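Local coordinates for protein putative DsbA oxidoreductase SCO1869 (Streptomyces coelicolor A3, PDB 3GL5) that is of unproven function but probably acts as a thiol-disulfide oxidoreductase of the DsbA type, built on a thioredoxin-like fold, at residues 71-74 against 75-79; 135-138 against 139-142. All coordinates share one frame; numbering follows the deposited sequence. Where two conformers were deposited one is given.

Both contacts are local, each made between residues three to five positions apart on one continuous stretch, and they illustrate two states of the same element: a helix already under way and a helix at its start. Contact 1 lies within helix 69-85, where every turn is closed by backbone bonds and a water is added beside one carbonyl. Contact 2 straddles the beginning of helix 138-147, where a side-chain carboxylate stands in for a missing carbonyl. Each is partly buried, with one flank against the protein and another toward the surface. They hold different helices and do not touch; the centres of contact 1 and contact 2 are about 27 Å apart.

Contact 1: 71-74 against 75-79; sequences QAQA and GEDNL
Glu76 and Ala72, one turn apart, are joined twice, once through the backbone and once through water. The amide N of Glu76 reaches Ala72 O at 3.2 Å. From the same residue the side chain can be followed outward. Its CB rests 3.5 Å from Gln73 O, and CG, turned to the side of the backbone N with chi1 at -71°, comes to 3.7 Å from Ala72 O. A second bend, chi2 -42°, carries the carboxylate off the backbone. There OE2 accepts from a water at 2.9 Å, and that water also donates to Ala72 O at 3.1 Å, so the carbonyl is gripped by an amide and a water together. The other oxygen, OE1, leaves the helix for a salt bridge with Arg95 and a hydrogen bond with Tyr90, which should favour the charged form of the acid. One residue further on, Asp77 N binds Gln73 O at 2.9 Å, and the carboxylate of Asp77 comes up beside the end of the same carbonyl, its CG 3.2 Å from Gln73 O. Ala72 and Glu76 both pack on Leu61 of helix 57-64. Such i to i+4 bonding, with Gly75 and Asn78 bound likewise to Gln71 and Ala74, is the signature of a regular alpha-helix, seen here in helix 69-85 of the DsbA-like domain.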
ATOM      1  N   GLN A  71      41.197  -4.350   7.589  1.00 35.50           N
ATOM      2  CA  GLN A  71      40.250  -3.347   7.080  1.00 34.85           C
ATOM      3  C   GLN A  71      38.838  -3.829   7.200  1.00 34.26           C
ATOM      4  O   GLN A  71      37.935  -3.048   7.459  1.00 34.98           O
ATOM      5  CB  GLN A  71      40.483  -3.046   5.612  1.00 34.98           C
ATOM      6  CG  GLN A  71      41.539  -2.066   5.341  1.00 35.81           C
ATOM      7  CD  GLN A  71      42.312  -2.396   4.071  1.00 37.94           C
ATOM      8  OE1 GLN A  71      43.520  -2.201   4.031  1.00 39.12           O
ATOM      9  NE2 GLN A  71      41.623  -2.915   3.037  1.00 37.36           N
ATOM     10  N   ALA A  72      38.650  -5.117   6.972  1.00 33.66           N
ATOM     11  CA  ALA A  72      37.347  -5.737   7.090  1.00 33.12           C
ATOM     12  C   ALA A  72      36.850  -5.560   8.515  1.00 32.78           C
ATOM     13  O   ALA A  72      35.741  -5.063   8.721  1.00 33.36           O
ATOM     14  CB  ALA A  72      37.389  -7.219   6.677  1.00 32.01           C
ATOM     15  N   GLN A  73      37.681  -5.931   9.485  0.50 32.47           N
ATOM     16  CA  GLN A  73      37.314  -5.819  10.890  0.50 32.25           C
ATOM     17  C   GLN A  73      36.965  -4.389  11.283  0.50 32.92           C
ATOM     18  O   GLN A  73      36.005  -4.174  12.033  0.50 32.80           O
ATOM     19  CB  GLN A  73      38.427  -6.328  11.803  0.50 31.75           C
ATOM     20  CG  GLN A  73      37.917  -6.563  13.215  0.50 28.61           C
ATOM     21  CD  GLN A  73      36.585  -7.284  13.205  0.50 22.87           C
ATOM     22  OE1 GLN A  73      35.555  -6.710  13.538  0.50 23.55           O
ATOM     23  NE2 GLN A  73      36.600  -8.537  12.808  0.50 19.87           N
ATOM     24  N   ALA A  74      37.746  -3.428  10.779  1.00 32.95           N
ATOM     25  CA  ALA A  74      37.520  -1.998  11.055  1.00 33.87           C
ATOM     26  C   ALA A  74      36.189  -1.463  10.524  1.00 34.74           C
ATOM     27  O   ALA A  74      35.536  -0.666  11.184  1.00 33.79           O
ATOM     28  CB  ALA A  74      38.656  -1.145  10.531  1.00 34.21           C
ATOM     29  N   GLY A  75      35.791  -1.898   9.329  1.00 35.33           N
ATOM     30  CA  GLY A  75      34.492  -1.507   8.799  1.00 35.42           C
ATOM     31  C   GLY A  75      33.411  -1.988   9.738  1.00 35.44           C
ATOM     32  O   GLY A  75      32.514  -1.237  10.065  1.00 37.31           O
ATOM     33  N   GLU A  76      33.520  -3.237  10.197  1.00 35.10           N
ATOM     34  CA  GLU A  76      32.536  -3.848  11.088  1.00 33.99           C
ATOM     35  C   GLU A  76      32.482  -3.171  12.455  1.00 32.97           C
ATOM     36  O   GLU A  76      31.380  -2.952  13.005  1.00 31.90           O
ATOM     37  CB  GLU A  76      32.790  -5.346  11.264  1.00 34.24           C
ATOM     38  CG  GLU A  76      32.476  -6.188  10.028  1.00 37.46           C
ATOM     39  CD  GLU A  76      31.187  -5.788   9.337  1.00 39.46           C
ATOM     40  OE1 GLU A  76      30.095  -5.999   9.902  1.00 37.64           O
ATOM     41  OE2 GLU A  76      31.290  -5.253   8.206  1.00 42.96           O
ATOM     42  N   ASP A  77      33.651  -2.852  12.993  1.00 30.82           N
ATOM     43  CA  ASP A  77      33.730  -2.075  14.237  1.00 30.52           C
ATOM     44  C   ASP A  77      33.051  -0.715  14.051  1.00 30.35           C
ATOM     45  O   ASP A  77      32.264  -0.280  14.888  1.00 30.05           O
ATOM     46  CB  ASP A  77      35.182  -1.892  14.705  1.00 30.43           C
ATOM     47  CG  ASP A  77      35.846  -3.211  15.093  1.00 31.59           C
ATOM     48  OD1 ASP A  77      35.183  -4.241  15.233  1.00 32.97           O
ATOM     49  OD2 ASP A  77      37.075  -3.237  15.244  1.00 40.50           O
ATOM     50  N   ASN A  78      33.322  -0.055  12.935  1.00 29.76           N
ATOM     51  CA  ASN A  78      32.649   1.191  12.689  1.00 29.50           C
ATOM     52  C   ASN A  78      31.136   1.045  12.594  1.00 29.09           C
ATOM     53  O   ASN A  78      30.388   1.862  13.143  1.00 29.78           O
ATOM     54  CB  ASN A  78      33.130   1.857  11.418  1.00 29.43           C
ATOM     55  CG  ASN A  78      32.302   3.086  11.105  1.00 30.23           C
ATOM     56  OD1 ASN A  78      32.143   3.968  11.955  1.00 29.34           O
ATOM     57  ND2 ASN A  78      31.747   3.145   9.890  1.00 32.97           N
ATOM     58  N   LEU A  79      30.688   0.010  11.894  1.00 27.86           N
ATOM     59  CA  LEU A  79      29.268  -0.250  11.770  1.00 26.78           C
ATOM     60  C   LEU A  79      28.660  -0.543  13.145  1.00 27.00           C
ATOM     61  O   LEU A  79      27.549  -0.127  13.440  1.00 27.03           O
ATOM     62  CB  LEU A  79      29.028  -1.383  10.773  1.00 26.48           C
ATOM     63  CG  LEU A  79      28.847  -0.896   9.321  1.00 26.24           C
ATOM     64  CD1 LEU A  79      29.094  -2.051   8.310  1.00 27.21           C
ATOM     65  CD2 LEU A  79      27.454  -0.334   9.164  1.00 25.74           C
TER
HETATM   66  O   HOH W   1      33.538  -4.040   6.795  1.00 38.09           O

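Contact 2: 135-138 against 139-142; sequences FNDD and ERLV
Helix 138-147 opens with an N-cap, Asp137, whose side chain makes the capping bond to Arg140 N. With its CG swung opposite the backbone N (chi1 180°), the carboxylate of Asp137 folds back over the first turn, and OD1 accepts from Arg140 N at 2.9 Å. The bond is nearly straight at the hydrogen, 166°, yet the donor stands well above the carboxylate plane, 65° out of it. The Asp137 carboxylate also leans on the aliphatic start of Arg140, with Asp137 CG and Arg140 CB 3.5 Å apart. The carboxylate faces the amide end of the helix, whose partial positive charge would probably favour its ionised form. An alanine here removes the carboxylate, and Arg140 N would probably be left without its capping acceptor and the start of the helix without a charge to offset its amide ends. Regular bonding follows at once: Leu141 N binds Asp137 O at 3.2 Å, and Val142 N binds Asp138 O at 2.9 Å. The CG2 methyl of Val142 sits 3.2 Å from that same Asp138 O. The guanidinium of Arg140 points away from the cap, to salt bridges with Glu143 and with Asp130, a residue of the sodium site. Leu141 turns inward onto Phe123 of helix 116-128 and Leu103 and Leu106 of helix 101-111, while Asp138 and Val142 pack on Leu159 of helix 152-160, setting the new helix among three others.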
ATOM      1  N   PHE A 135      20.069 -17.544   7.476  1.00 30.60           N
ATOM      2  CA  PHE A 135      20.223 -18.023   6.074  1.00 30.60           C
ATOM      3  C   PHE A 135      20.137 -19.541   5.949  1.00 29.97           C
ATOM      4  O   PHE A 135      20.571 -20.269   6.838  1.00 29.19           O
ATOM      5  CB  PHE A 135      21.527 -17.504   5.452  1.00 30.45           C
ATOM      6  CG  PHE A 135      21.671 -15.997   5.521  1.00 30.68           C
ATOM      7  CD1 PHE A 135      20.949 -15.174   4.645  1.00 29.97           C
ATOM      8  CD2 PHE A 135      22.513 -15.404   6.472  1.00 28.35           C
ATOM      9  CE1 PHE A 135      21.077 -13.755   4.699  1.00 28.85           C
ATOM     10  CE2 PHE A 135      22.637 -14.007   6.552  1.00 29.31           C
ATOM     11  CZ  PHE A 135      21.925 -13.181   5.660  1.00 28.50           C
ATOM     12  N   ASN A 136      19.566 -20.022   4.860  1.00 29.72           N
ATOM     13  CA  ASN A 136      19.465 -21.446   4.677  1.00 30.87           C
ATOM     14  C   ASN A 136      19.006 -22.219   5.962  1.00 31.38           C
ATOM     15  O   ASN A 136      19.600 -23.246   6.311  1.00 30.44           O
ATOM     16  CB  ASN A 136      20.820 -21.995   4.194  1.00 31.06           C
ATOM     17  CG  ASN A 136      20.705 -23.403   3.612  1.00 31.81           C
ATOM     18  OD1 ASN A 136      19.646 -23.789   3.125  1.00 31.96           O
ATOM     19  ND2 ASN A 136      21.792 -24.180   3.684  1.00 32.70           N
ATOM     20  N   ASP A 137      17.979 -21.709   6.660  1.00 31.66           N
ATOM     21  CA  ASP A 137      17.409 -22.361   7.842  1.00 32.88           C
ATOM     22  C   ASP A 137      15.919 -21.988   8.016  1.00 33.64           C
ATOM     23  O   ASP A 137      15.562 -20.991   8.684  1.00 33.64           O
ATOM     24  CB  ASP A 137      18.217 -22.004   9.089  1.00 33.35           C
ATOM     25  CG  ASP A 137      17.677 -22.652  10.372  1.00 35.75           C
ATOM     26  OD1 ASP A 137      16.562 -23.237  10.385  1.00 39.18           O
ATOM     27  OD2 ASP A 137      18.381 -22.555  11.396  1.00 37.00           O
ATOM     28  N   ASP A 138      15.054 -22.808   7.423  1.00 33.10           N
ATOM     29  CA  ASP A 138      13.637 -22.524   7.378  1.00 33.79           C
ATOM     30  C   ASP A 138      13.017 -22.469   8.765  1.00 32.77           C
ATOM     31  O   ASP A 138      12.214 -21.587   9.044  1.00 31.85           O
ATOM     32  CB  ASP A 138      12.931 -23.566   6.510  1.00 35.21           C
ATOM     33  CG  ASP A 138      12.967 -23.223   5.028  1.00 38.59           C
ATOM     34  OD1 ASP A 138      13.625 -22.217   4.631  1.00 43.51           O
ATOM     35  OD2 ASP A 138      12.322 -23.967   4.256  1.00 43.60           O
ATOM     36  N   GLU A 139      13.418 -23.388   9.641  1.00 32.71           N
ATOM     37  CA  GLU A 139      12.902 -23.401  11.001  1.00 33.26           C
ATOM     38  C   GLU A 139      13.242 -22.111  11.778  1.00 32.91           C
ATOM     39  O   GLU A 139      12.413 -21.592  12.522  1.00 32.58           O
ATOM     40  CB  GLU A 139      13.307 -24.675  11.743  1.00 33.73           C
ATOM     41  CG  GLU A 139      12.461 -25.912  11.322  1.00 36.77           C
ATOM     42  CD  GLU A 139      10.964 -25.629  11.367  1.00 38.42           C
ATOM     43  OE1 GLU A 139      10.505 -25.013  12.347  1.00 41.52           O
ATOM     44  OE2 GLU A 139      10.241 -26.003  10.424  1.00 40.34           O
ATOM     45  N   ARG A 140      14.428 -21.567  11.547  1.00 32.64           N
ATOM     46  CA  ARG A 140      14.767 -20.230  12.075  1.00 32.82           C
ATOM     47  C   ARG A 140      13.783 -19.147  11.615  1.00 31.80           C
ATOM     48  O   ARG A 140      13.295 -18.354  12.417  1.00 31.83           O
ATOM     49  CB  ARG A 140      16.183 -19.816  11.701  1.00 32.60           C
ATOM     50  CG  ARG A 140      16.677 -18.599  12.461  1.00 34.40           C
ATOM     51  CD  ARG A 140      16.546 -18.888  13.924  1.00 37.15           C
ATOM     52  NE  ARG A 140      16.794 -17.731  14.772  1.00 41.15           N
ATOM     53  CZ  ARG A 140      16.252 -17.565  15.981  1.00 41.21           C
ATOM     54  NH1 ARG A 140      15.394 -18.465  16.455  1.00 36.58           N
ATOM     55  NH2 ARG A 140      16.542 -16.477  16.703  1.00 41.42           N
ATOM     56  N   LEU A 141      13.486 -19.127  10.331  1.00 31.47           N
ATOM     57  CA  LEU A 141      12.522 -18.161   9.798  1.00 31.35           C
ATOM     58  C   LEU A 141      11.143 -18.379  10.390  1.00 30.96           C
ATOM     59  O   LEU A 141      10.444 -17.420  10.690  1.00 31.92           O
ATOM     60  CB  LEU A 141      12.474 -18.203   8.268  1.00 30.83           C
ATOM     61  CG  LEU A 141      13.868 -18.060   7.649  1.00 31.31           C
ATOM     62  CD1 LEU A 141      13.839 -18.173   6.111  1.00 29.78           C
ATOM     63  CD2 LEU A 141      14.569 -16.756   8.111  1.00 30.65           C
ATOM     64  N   VAL A 142      10.761 -19.631  10.589  1.00 30.41           N
ATOM     65  CA  VAL A 142       9.493 -19.904  11.188  1.00 29.88           C
ATOM     66  C   VAL A 142       9.415 -19.278  12.596  1.00 30.16           C
ATOM     67  O   VAL A 142       8.446 -18.567  12.931  1.00 29.76           O
ATOM     68  CB  VAL A 142       9.236 -21.402  11.196  1.00 30.18           C
ATOM     69  CG1 VAL A 142       7.968 -21.713  11.956  1.00 30.27           C
ATOM     70  CG2 VAL A 142       9.136 -21.923   9.769  1.00 27.71           C
TER